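Local coordinates for glutamate racemase (Campylobacter jejuni, PDB 3UHF), which belongs to the Asp/Glu/hydantoin racemase family and holds D-glutamic acid in a pocket of its alpha/beta fold, at residues M89-C94 with E233-R238; I27-S32 with K41-A46; L37-S42 with D229-F234. All blocks are in the same frame, centred on the assembly; numbering follows the deposited sequence.

Contact 1. Residues M89-C94 with E233-R238; sequences MLIIAC and EFLKER. With DGL (D-glutamic acid), chain C.
Leu235 meets the ends of two strand side chains, Met89 and Ile91, methyl against methyl and tip to tip. Its CD2 lies 3.9 Å from Met89 CE, and its CD1 lies 3.9 Å from Ile91 CD1. The crosswise pairs are barely longer: Leu235 CD1 is 4.1 Å from Met89 CE. Both strand tips therefore rest against the leucine fork, a purely apolar contact with no hydrogen bond across it. The backbones stand well apart, with Ile91 CA 9.8 Å from Leu235 CA, and the side chains span the distance. Met89 does so by reach, its chain running straight out from CG with chi2 at -179°. Ile91 leaves its backbone to one side of the helix, and its CG1-CD1 arm carries the end in toward Leu235.

Strand 89-92 is an inner strand of the five-stranded parallel sheet, one of the two parallel sheets of this alpha/beta racemase fold, and helix 227-238 packs on it. Tyr114 of the neighbouring strand 113-114 touches Met89, Ile91 and Leu235 alike, while Ile27 of the adjacent strand 26-31 touches both Met89 and Ile91. Farther out along the helix, Arg238 folds over Phe234, its CD 3.7 Å above the centre of the ring, and the guanidinium turns a face to Phe234 CE1. At the guanidinium edge, in plane, sits Glu237 OE2, bridged to Arg238 NH1 at 3.2 Å. Both charges have second partners on helix 117-128: Arg238 pairs with Glu122 and Glu237 with Lys126. Beyond the C-terminal end of the strand, Cys94 takes the N-cap position of helix 95-100. Its SG points opposite the backbone N (chi1 -177°), which brings the sulfur to 3.2 Å from N of the D-glutamic acid.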
loop_
_atom_site.group_PDB
_atom_site.type_symbol
_atom_site.label_atom_id
_atom_site.label_comp_id
_atom_site.label_asym_id
_atom_site.label_seq_id
_atom_site.Cartn_x
_atom_site.Cartn_y
_atom_site.Cartn_z
ATOM N N MET A 89 8.779 12.011 -7.977
ATOM C CA MET A 89 7.653 11.956 -7.064
ATOM C C MET A 89 7.842 10.833 -6.047
ATOM O O MET A 89 8.684 9.950 -6.219
ATOM C CB MET A 89 6.323 11.794 -7.803
ATOM C CG MET A 89 6.013 10.409 -8.296
ATOM S SD MET A 89 4.420 10.380 -9.166
ATOM C CE MET A 89 4.528 8.803 -9.984
ATOM N N LEU A 90 7.059 10.893 -4.982
ATOM C CA LEU A 90 7.152 9.914 -3.912
ATOM C C LEU A 90 5.815 9.221 -3.716
ATOM O O LEU A 90 4.776 9.873 -3.551
ATOM C CB LEU A 90 7.575 10.587 -2.611
ATOM C CG LEU A 90 7.568 9.669 -1.384
ATOM C CD1 LEU A 90 8.516 8.495 -1.589
ATOM C CD2 LEU A 90 7.944 10.457 -0.135
ATOM N N ILE A 91 5.854 7.893 -3.726
ATOM C CA ILE A 91 4.680 7.088 -3.465
ATOM C C ILE A 91 4.781 6.507 -2.061
ATOM O O ILE A 91 5.770 5.841 -1.721
ATOM C CB ILE A 91 4.561 5.921 -4.456
ATOM C CG1 ILE A 91 4.584 6.433 -5.894
ATOM C CG2 ILE A 91 3.291 5.111 -4.176
ATOM C CD1 ILE A 91 3.568 7.523 -6.158
ATOM N N ILE A 92 3.777 6.787 -1.244
ATOM C CA ILE A 92 3.686 6.192 0.092
ATOM C C ILE A 92 2.888 4.894 -0.037
ATOM O O ILE A 92 1.658 4.915 -0.076
ATOM C CB ILE A 92 2.980 7.148 1.076
ATOM C CG1 ILE A 92 3.640 8.538 1.034
ATOM C CG2 ILE A 92 2.984 6.581 2.495
ATOM C CD1 ILE A 92 5.129 8.522 1.367
ATOM N N ALA A 93 3.598 3.772 -0.150
ATOM C CA ALA A 93 2.969 2.464 -0.337
ATOM C C ALA A 93 2.167 2.072 0.895
ATOM O O ALA A 93 1.207 1.316 0.813
ATOM C CB ALA A 93 4.040 1.389 -0.626
ATOM N N CYS A 94 2.589 2.591 2.040
ATOM C CA CYS A 94 2.054 2.189 3.336
ATOM C C CYS A 94 0.674 2.797 3.571
ATOM O O CYS A 94 0.520 4.012 3.504
ATOM C CB CYS A 94 3.013 2.657 4.425
ATOM S SG CYS A 94 2.530 2.166 6.095
ATOM N N GLU A 233 -3.495 2.625 -11.461
ATOM C CA GLU A 233 -4.534 3.253 -12.279
ATOM C C GLU A 233 -4.660 4.741 -11.956
ATOM O O GLU A 233 -4.847 5.579 -12.839
ATOM C CB GLU A 233 -5.869 2.547 -12.064
ATOM C CG GLU A 233 -5.838 1.082 -12.461
ATOM C CD GLU A 233 -5.422 0.904 -13.915
ATOM O OE1 GLU A 233 -6.093 1.485 -14.799
ATOM O OE2 GLU A 233 -4.419 0.202 -14.173
ATOM N N PHE A 234 -4.561 5.047 -10.668
ATOM C CA PHE A 234 -4.593 6.412 -10.154
ATOM C C PHE A 234 -3.481 7.271 -10.756
ATOM O O PHE A 234 -3.719 8.406 -11.188
ATOM C CB PHE A 234 -4.479 6.336 -8.619
ATOM C CG PHE A 234 -4.474 7.672 -7.913
ATOM C CD1 PHE A 234 -5.624 8.149 -7.302
ATOM C CD2 PHE A 234 -3.312 8.418 -7.818
ATOM C CE1 PHE A 234 -5.622 9.357 -6.634
ATOM C CE2 PHE A 234 -3.304 9.630 -7.156
ATOM C CZ PHE A 234 -4.461 10.098 -6.559
ATOM N N LEU A 235 -2.259 6.741 -10.780
ATOM C CA LEU A 235 -1.124 7.494 -11.304
ATOM C C LEU A 235 -1.236 7.783 -12.794
ATOM O O LEU A 235 -0.879 8.875 -13.249
ATOM C CB LEU A 235 0.186 6.758 -11.024
ATOM C CG LEU A 235 0.527 6.762 -9.532
ATOM C CD1 LEU A 235 1.743 5.893 -9.254
ATOM C CD2 LEU A 235 0.752 8.189 -9.061
ATOM N N LYS A 236 -1.724 6.808 -13.557
ATOM C CA LYS A 236 -1.886 7.004 -14.999
ATOM C C LYS A 236 -2.860 8.136 -15.308
ATOM O O LYS A 236 -2.735 8.829 -16.324
ATOM C CB LYS A 236 -2.307 5.698 -15.680
ATOM C CG LYS A 236 -1.208 4.629 -15.626
ATOM C CD LYS A 236 -1.505 3.406 -16.488
ATOM C CE LYS A 236 -2.492 2.474 -15.810
ATOM N NZ LYS A 236 -2.523 1.123 -16.445
ATOM N N GLU A 237 -3.822 8.343 -14.418
ATOM C CA GLU A 237 -4.804 9.407 -14.599
ATOM C C GLU A 237 -4.313 10.775 -14.113
ATOM O O GLU A 237 -4.656 11.802 -14.691
ATOM C CB GLU A 237 -6.089 9.049 -13.862
ATOM C CG GLU A 237 -6.750 7.781 -14.346
ATOM C CD GLU A 237 -7.666 7.187 -13.291
ATOM O OE1 GLU A 237 -8.291 6.138 -13.557
ATOM O OE2 GLU A 237 -7.743 7.775 -12.191
ATOM N N ARG A 238 -3.534 10.778 -13.035
ATOM C CA ARG A 238 -3.128 12.009 -12.356
ATOM C C ARG A 238 -1.871 12.619 -12.944
ATOM O O ARG A 238 -1.707 13.836 -12.951
ATOM C CB ARG A 238 -2.876 11.749 -10.869
ATOM C CG ARG A 238 -4.001 12.188 -9.952
ATOM C CD ARG A 238 -5.199 11.280 -10.082
ATOM N NE ARG A 238 -6.292 11.701 -9.211
ATOM C CZ ARG A 238 -7.487 11.117 -9.182
ATOM N NH1 ARG A 238 -7.745 10.086 -9.979
ATOM N NH2 ARG A 238 -8.424 11.564 -8.358
HETATM N N DGL C . 2.740 -1.029 5.870
HETATM C CA DGL C . 1.647 -1.105 6.845
HETATM C C DGL C . 0.323 -0.778 6.174
HETATM O O DGL C . 0.192 -0.862 4.945
HETATM C CB DGL C . 1.563 -2.499 7.465
HETATM C CG DGL C . 2.740 -2.824 8.383
HETATM C CD DGL C . 2.821 -1.833 9.526
HETATM O OE1 DGL C . 3.704 -0.946 9.487
HETATM O OE2 DGL C . 1.974 -1.919 10.441
HETATM O OXT DGL C . -0.644 -0.463 6.856
#

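Contact 2. Residues I27-S32 with K41-A46; sequences IGVFDS and KSLYEA. With DGL (D-glutamic acid), chain C.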
loop_
_atom_site.group_PDB
_atom_site.type_symbol
_atom_site.label_atom_id
_atom_site.label_comp_id
_atom_site.label_asym_id
_atom_site.label_seq_id
_atom_site.Cartn_x
_atom_site.Cartn_y
_atom_site.Cartn_z
ATOM N N ILE A 27 11.459 7.621 -9.359
ATOM C CA ILE A 27 10.563 7.863 -8.236
ATOM C C ILE A 27 11.026 7.144 -6.969
ATOM O O ILE A 27 11.849 6.228 -7.025
ATOM C CB ILE A 27 9.120 7.440 -8.560
ATOM C CG1 ILE A 27 9.031 5.926 -8.738
ATOM C CG2 ILE A 27 8.605 8.160 -9.830
ATOM C CD1 ILE A 27 7.710 5.334 -8.268
ATOM N N GLY A 28 10.500 7.585 -5.830
ATOM C CA GLY A 28 10.720 6.903 -4.573
ATOM C C GLY A 28 9.454 6.186 -4.149
ATOM O O GLY A 28 8.340 6.635 -4.445
ATOM N N VAL A 29 9.631 5.056 -3.475
ATOM C CA VAL A 29 8.534 4.338 -2.848
ATOM C C VAL A 29 8.892 4.125 -1.394
ATOM O O VAL A 29 9.934 3.558 -1.090
ATOM C CB VAL A 29 8.270 2.985 -3.528
ATOM C CG1 VAL A 29 7.242 2.178 -2.731
ATOM C CG2 VAL A 29 7.791 3.202 -4.966
ATOM N N PHE A 30 8.043 4.608 -0.495
ATOM C CA PHE A 30 8.299 4.438 0.930
ATOM C C PHE A 30 7.314 3.469 1.581
ATOM O O PHE A 30 6.111 3.519 1.317
ATOM C CB PHE A 30 8.226 5.775 1.673
ATOM C CG PHE A 30 8.283 5.618 3.178
ATOM C CD1 PHE A 30 9.441 5.172 3.790
ATOM C CD2 PHE A 30 7.170 5.874 3.962
ATOM C CE1 PHE A 30 9.495 4.995 5.179
ATOM C CE2 PHE A 30 7.216 5.705 5.340
ATOM C CZ PHE A 30 8.386 5.271 5.945
ATOM N N ASP A 31 7.824 2.604 2.458
ATOM C CA ASP A 31 6.949 1.779 3.273
ATOM C C ASP A 31 7.540 1.614 4.674
ATOM O O ASP A 31 8.727 1.853 4.884
ATOM C CB ASP A 31 6.726 0.410 2.635
ATOM C CG ASP A 31 5.805 -0.475 3.467
ATOM O OD1 ASP A 31 4.668 -0.039 3.752
ATOM O OD2 ASP A 31 6.228 -1.583 3.853
ATOM N N SER A 32 6.708 1.225 5.628
ATOM C CA SER A 32 7.187 0.977 6.987
ATOM C C SER A 32 8.172 -0.182 7.026
ATOM O O SER A 32 9.021 -0.248 7.907
ATOM C CB SER A 32 6.013 0.689 7.925
ATOM O OG SER A 32 5.311 -0.477 7.510
ATOM N N LYS A 41 5.658 -4.105 -6.614
ATOM C CA LYS A 41 5.395 -5.094 -7.652
ATOM C C LYS A 41 4.444 -4.545 -8.716
ATOM O O LYS A 41 4.705 -4.669 -9.910
ATOM C CB LYS A 41 4.832 -6.373 -7.035
ATOM C CG LYS A 41 4.611 -7.506 -8.027
ATOM C CD LYS A 41 4.300 -8.793 -7.266
ATOM C CE LYS A 41 4.233 -9.997 -8.187
ATOM N NZ LYS A 41 3.095 -9.894 -9.138
ATOM N N SER A 42 3.346 -3.929 -8.287
ATOM C CA SER A 42 2.382 -3.385 -9.243
ATOM C C SER A 42 3.006 -2.289 -10.090
ATOM O O SER A 42 2.807 -2.251 -11.308
ATOM C CB SER A 42 1.154 -2.827 -8.516
ATOM O OG SER A 42 0.562 -3.811 -7.687
ATOM N N LEU A 43 3.752 -1.394 -9.444
ATOM C CA LEU A 43 4.388 -0.275 -10.151
ATOM C C LEU A 43 5.415 -0.745 -11.165
ATOM O O LEU A 43 5.522 -0.209 -12.269
ATOM C CB LEU A 43 5.055 0.672 -9.156
ATOM C CG LEU A 43 4.119 1.351 -8.159
ATOM C CD1 LEU A 43 4.926 2.030 -7.060
ATOM C CD2 LEU A 43 3.235 2.368 -8.883
ATOM N N TYR A 44 6.163 -1.763 -10.770
ATOM C CA TYR A 44 7.223 -2.343 -11.576
ATOM C C TYR A 44 6.655 -3.051 -12.799
ATOM O O TYR A 44 7.125 -2.853 -13.926
ATOM C CB TYR A 44 7.974 -3.334 -10.683
ATOM C CG TYR A 44 9.185 -3.997 -11.272
ATOM C CD1 TYR A 44 10.279 -3.254 -11.700
ATOM C CD2 TYR A 44 9.256 -5.376 -11.356
ATOM C CE1 TYR A 44 11.404 -3.876 -12.219
ATOM C CE2 TYR A 44 10.371 -6.006 -11.870
ATOM C CZ TYR A 44 11.441 -5.256 -12.297
ATOM O OH TYR A 44 12.545 -5.895 -12.812
ATOM N N GLU A 45 5.645 -3.886 -12.585
ATOM C CA GLU A 45 5.084 -4.660 -13.688
ATOM C C GLU A 45 4.308 -3.782 -14.667
ATOM O O GLU A 45 4.184 -4.114 -15.850
ATOM C CB GLU A 45 4.234 -5.820 -13.159
ATOM C CG GLU A 45 5.055 -6.790 -12.305
ATOM C CD GLU A 45 4.245 -7.949 -11.740
ATOM O OE1 GLU A 45 2.997 -7.948 -11.860
ATOM O OE2 GLU A 45 4.866 -8.870 -11.164
ATOM N N ALA A 46 3.811 -2.647 -14.184
ATOM C CA ALA A 46 3.094 -1.699 -15.042
ATOM C C ALA A 46 4.014 -0.929 -16.001
ATOM O O ALA A 46 3.538 -0.246 -16.916
ATOM C CB ALA A 46 2.280 -0.730 -14.187
HETATM N N DGL C . 2.740 -1.029 5.870
HETATM C CA DGL C . 1.647 -1.105 6.845
HETATM C C DGL C . 0.323 -0.778 6.174
HETATM O O DGL C . 0.192 -0.862 4.945
HETATM C CB DGL C . 1.563 -2.499 7.465
HETATM C CG DGL C . 2.740 -2.824 8.383
HETATM C CD DGL C . 2.821 -1.833 9.526
HETATM O OE1 DGL C . 3.704 -0.946 9.487
HETATM O OE2 DGL C . 1.974 -1.919 10.441
HETATM O OXT DGL C . -0.644 -0.463 6.856
#
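Val29 and Leu43 are where the two backbones come nearest, CA to CA 9.6 Å, the helix lying over the strand with only side chains between. The pair joins the first two elements of a beta-alpha-beta unit: strand 26-31, helix 37-45 and strand 51-56. One branch of each residue does the touching. Val29 CG2 lies 3.7 Å from Leu43 CD1, the two side chains crossing at a slant. With its CG1 anti to the backbone N (chi1 172°), Val29 offers CG2 to the helix. Ile27, two residues back on the same face of the strand, adds a looser touch, its CD1 4.5 Å from Leu43 CD1. Leu43 also packs on Val232 and Leu235, so it touches both the sheet and helix 227-238. On the helix surface, Lys41 NZ bridges to Glu45 OE2 one turn on, on the syn side of the carboxylate but 29° out of its plane.

The strand runs on into the ligand pocket. Asp31 OD1 comes to 3.0 Å from N of the D-glutamic acid, while its OD2 accepts a hydrogen bond from Gly33 N, which probably limits the rotation of the carboxylate. Ser32 OG serves the ligand twice: it receives a bond from the ligand N at 3.1 Å and gives a short one, 2.6 Å, to ligand OE1.

Contact 3. Residues L37-S42 with D229-F234; sequences LSVLKS and DAIVEF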
loop_
_atom_site.group_PDB
_atom_site.type_symbol
_atom_site.label_atom_id
_atom_site.label_comp_id
_atom_site.label_asym_id
_atom_site.label_seq_id
_atom_site.Cartn_x
_atom_site.Cartn_y
_atom_site.Cartn_z
ATOM N N LEU A 37 6.517 -3.916 -0.700
ATOM C CA LEU A 37 6.902 -4.617 -1.920
ATOM C C LEU A 37 5.673 -5.006 -2.766
ATOM O O LEU A 37 5.776 -5.151 -3.980
ATOM C CB LEU A 37 7.754 -5.850 -1.585
ATOM C CG LEU A 37 9.144 -5.566 -0.995
ATOM C CD1 LEU A 37 9.837 -6.856 -0.527
ATOM C CD2 LEU A 37 10.040 -4.796 -1.979
ATOM N N SER A 38 4.513 -5.174 -2.134
ATOM C CA SER A 38 3.320 -5.541 -2.889
ATOM C C SER A 38 2.909 -4.398 -3.827
ATOM O O SER A 38 2.401 -4.631 -4.934
ATOM C CB SER A 38 2.164 -5.938 -1.964
ATOM O OG SER A 38 1.700 -4.835 -1.211
ATOM N N VAL A 39 3.148 -3.170 -3.377
ATOM C CA VAL A 39 2.901 -1.982 -4.184
ATOM C C VAL A 39 4.004 -1.823 -5.221
ATOM O O VAL A 39 3.734 -1.536 -6.393
ATOM C CB VAL A 39 2.803 -0.712 -3.308
ATOM C CG1 VAL A 39 2.702 0.539 -4.181
ATOM C CG2 VAL A 39 1.588 -0.809 -2.388
ATOM N N LEU A 40 5.248 -2.027 -4.797
ATOM C CA LEU A 40 6.372 -1.964 -5.727
ATOM C C LEU A 40 6.145 -2.904 -6.910
ATOM O O LEU A 40 6.385 -2.539 -8.066
ATOM C CB LEU A 40 7.680 -2.314 -5.024
ATOM C CG LEU A 40 8.914 -2.208 -5.921
ATOM C CD1 LEU A 40 9.159 -0.757 -6.285
ATOM C CD2 LEU A 40 10.146 -2.818 -5.251
ATOM N N LYS A 41 5.658 -4.105 -6.614
ATOM C CA LYS A 41 5.395 -5.094 -7.652
ATOM C C LYS A 41 4.444 -4.545 -8.716
ATOM O O LYS A 41 4.705 -4.669 -9.910
ATOM C CB LYS A 41 4.832 -6.373 -7.035
ATOM C CG LYS A 41 4.611 -7.506 -8.027
ATOM C CD LYS A 41 4.300 -8.793 -7.266
ATOM C CE LYS A 41 4.233 -9.997 -8.187
ATOM N NZ LYS A 41 3.095 -9.894 -9.138
ATOM N N SER A 42 3.346 -3.929 -8.287
ATOM C CA SER A 42 2.382 -3.385 -9.243
ATOM C C SER A 42 3.006 -2.289 -10.090
ATOM O O SER A 42 2.807 -2.251 -11.308
ATOM C CB SER A 42 1.154 -2.827 -8.516
ATOM O OG SER A 42 0.562 -3.811 -7.687
ATOM N N ASP A 229 -2.425 -2.237 -7.347
ATOM C CA ASP A 229 -3.080 -2.097 -8.650
ATOM C C ASP A 229 -3.878 -0.795 -8.686
ATOM O O ASP A 229 -3.953 -0.134 -9.717
ATOM C CB ASP A 229 -4.001 -3.283 -8.923
ATOM C CG ASP A 229 -3.242 -4.601 -9.050
ATOM O OD1 ASP A 229 -2.025 -4.567 -9.341
ATOM O OD2 ASP A 229 -3.865 -5.672 -8.866
ATOM N N ALA A 230 -4.478 -0.432 -7.556
ATOM C CA ALA A 230 -5.255 0.806 -7.480
ATOM C C ALA A 230 -4.392 2.036 -7.743
ATOM O O ALA A 230 -4.781 2.928 -8.501
ATOM C CB ALA A 230 -5.942 0.928 -6.119
ATOM N N ILE A 231 -3.226 2.101 -7.104
ATOM C CA ILE A 231 -2.369 3.268 -7.265
ATOM C C ILE A 231 -1.821 3.334 -8.699
ATOM O O ILE A 231 -1.625 4.418 -9.231
ATOM C CB ILE A 231 -1.238 3.339 -6.182
ATOM C CG1 ILE A 231 -0.501 4.683 -6.219
ATOM C CG2 ILE A 231 -0.221 2.222 -6.376
ATOM C CD1 ILE A 231 -1.373 5.903 -6.006
ATOM N N VAL A 232 -1.610 2.190 -9.345
ATOM C CA VAL A 232 -1.189 2.223 -10.753
ATOM C C VAL A 232 -2.220 2.965 -11.616
ATOM O O VAL A 232 -1.869 3.849 -12.396
ATOM C CB VAL A 232 -0.937 0.813 -11.339
ATOM C CG1 VAL A 232 -0.808 0.883 -12.850
ATOM C CG2 VAL A 232 0.321 0.183 -10.722
ATOM N N GLU A 233 -3.495 2.625 -11.461
ATOM C CA GLU A 233 -4.534 3.253 -12.279
ATOM C C GLU A 233 -4.660 4.741 -11.956
ATOM O O GLU A 233 -4.847 5.579 -12.839
ATOM C CB GLU A 233 -5.869 2.547 -12.064
ATOM C CG GLU A 233 -5.838 1.082 -12.461
ATOM C CD GLU A 233 -5.422 0.904 -13.915
ATOM O OE1 GLU A 233 -6.093 1.485 -14.799
ATOM O OE2 GLU A 233 -4.419 0.202 -14.173
ATOM N N PHE A 234 -4.561 5.047 -10.668
ATOM C CA PHE A 234 -4.593 6.412 -10.154
ATOM C C PHE A 234 -3.481 7.271 -10.756
ATOM O O PHE A 234 -3.719 8.406 -11.188
ATOM C CB PHE A 234 -4.479 6.336 -8.619
ATOM C CG PHE A 234 -4.474 7.672 -7.913
ATOM C CD1 PHE A 234 -5.624 8.149 -7.302
ATOM C CD2 PHE A 234 -3.312 8.418 -7.818
ATOM C CE1 PHE A 234 -5.622 9.357 -6.634
ATOM C CE2 PHE A 234 -3.304 9.630 -7.156
ATOM C CZ PHE A 234 -4.461 10.098 -6.559
#
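Two helices of the alpha/beta fold, 37-45 and 227-238, pack side by side here against the five-stranded parallel sheet. Their segments cross at -44°, with the axes 8.9 Å apart at closest approach. The tightest point lies where the later turns of the first helix meet the early turns of the second: Ser42 CA is 5.6 Å from Asp229 CA. Here a serine hydroxyl and single methyl branches make the touches.

Val232 turns its CG2 branch onto the backbone of Ser42, 3.5 Å from Ser42 O, and the same methyl lies 3.8 Å from Ser42 CB. It thus packs on the serine's carbonyl group and CB. Nearer the sheet, Val39 CG1 meets Ile231 CG2 at 4.0 Å, the two side chains set at about a right angle. The longer branch of Ile231 leads away from the first helix, CG1 being anti to the backbone N (chi1 -170°), and the short CG2 methyl is left facing the valine. Val39 also leans on Ala93, and its side chain is about 7 Å from the D-glutamic acid.

At the outer side of the crossing comes the polar link. Asp229 leaves its helix pointing away from its partner, yet its carboxylate swings back. Asp229 N donates to His226 ND1; Ser42 OG lies near that N at a poor angle and makes no bond with it. Ser42 OG donates to Asp229 OD1 over 3.2 Å, meeting the oxygen from above the carboxylate plane, 45° out of it.

Overall arrangement
From the N terminus, contact 2 comes first and is local, closing the short excursion from strand 26-31 to helix 37-45 before contact 1 opens. Contact 3 starts on that same helix, sharing Lys41 and Ser42 with contact 2, and spans nearly 190 residues to helix 227-238. Contact 1 opens inside this span, on strand 89-92, and ends on the same late helix, with Glu233 and Phe234 common to both, so contacts 1 and 3 cross along the chain rather than nest. Strands 26-31 and 89-92 are sheet neighbours, so the three contacts tie two adjacent strands and two helices together. Contacts 1 and 2 also reach the D-glutamic acid at the strand ends.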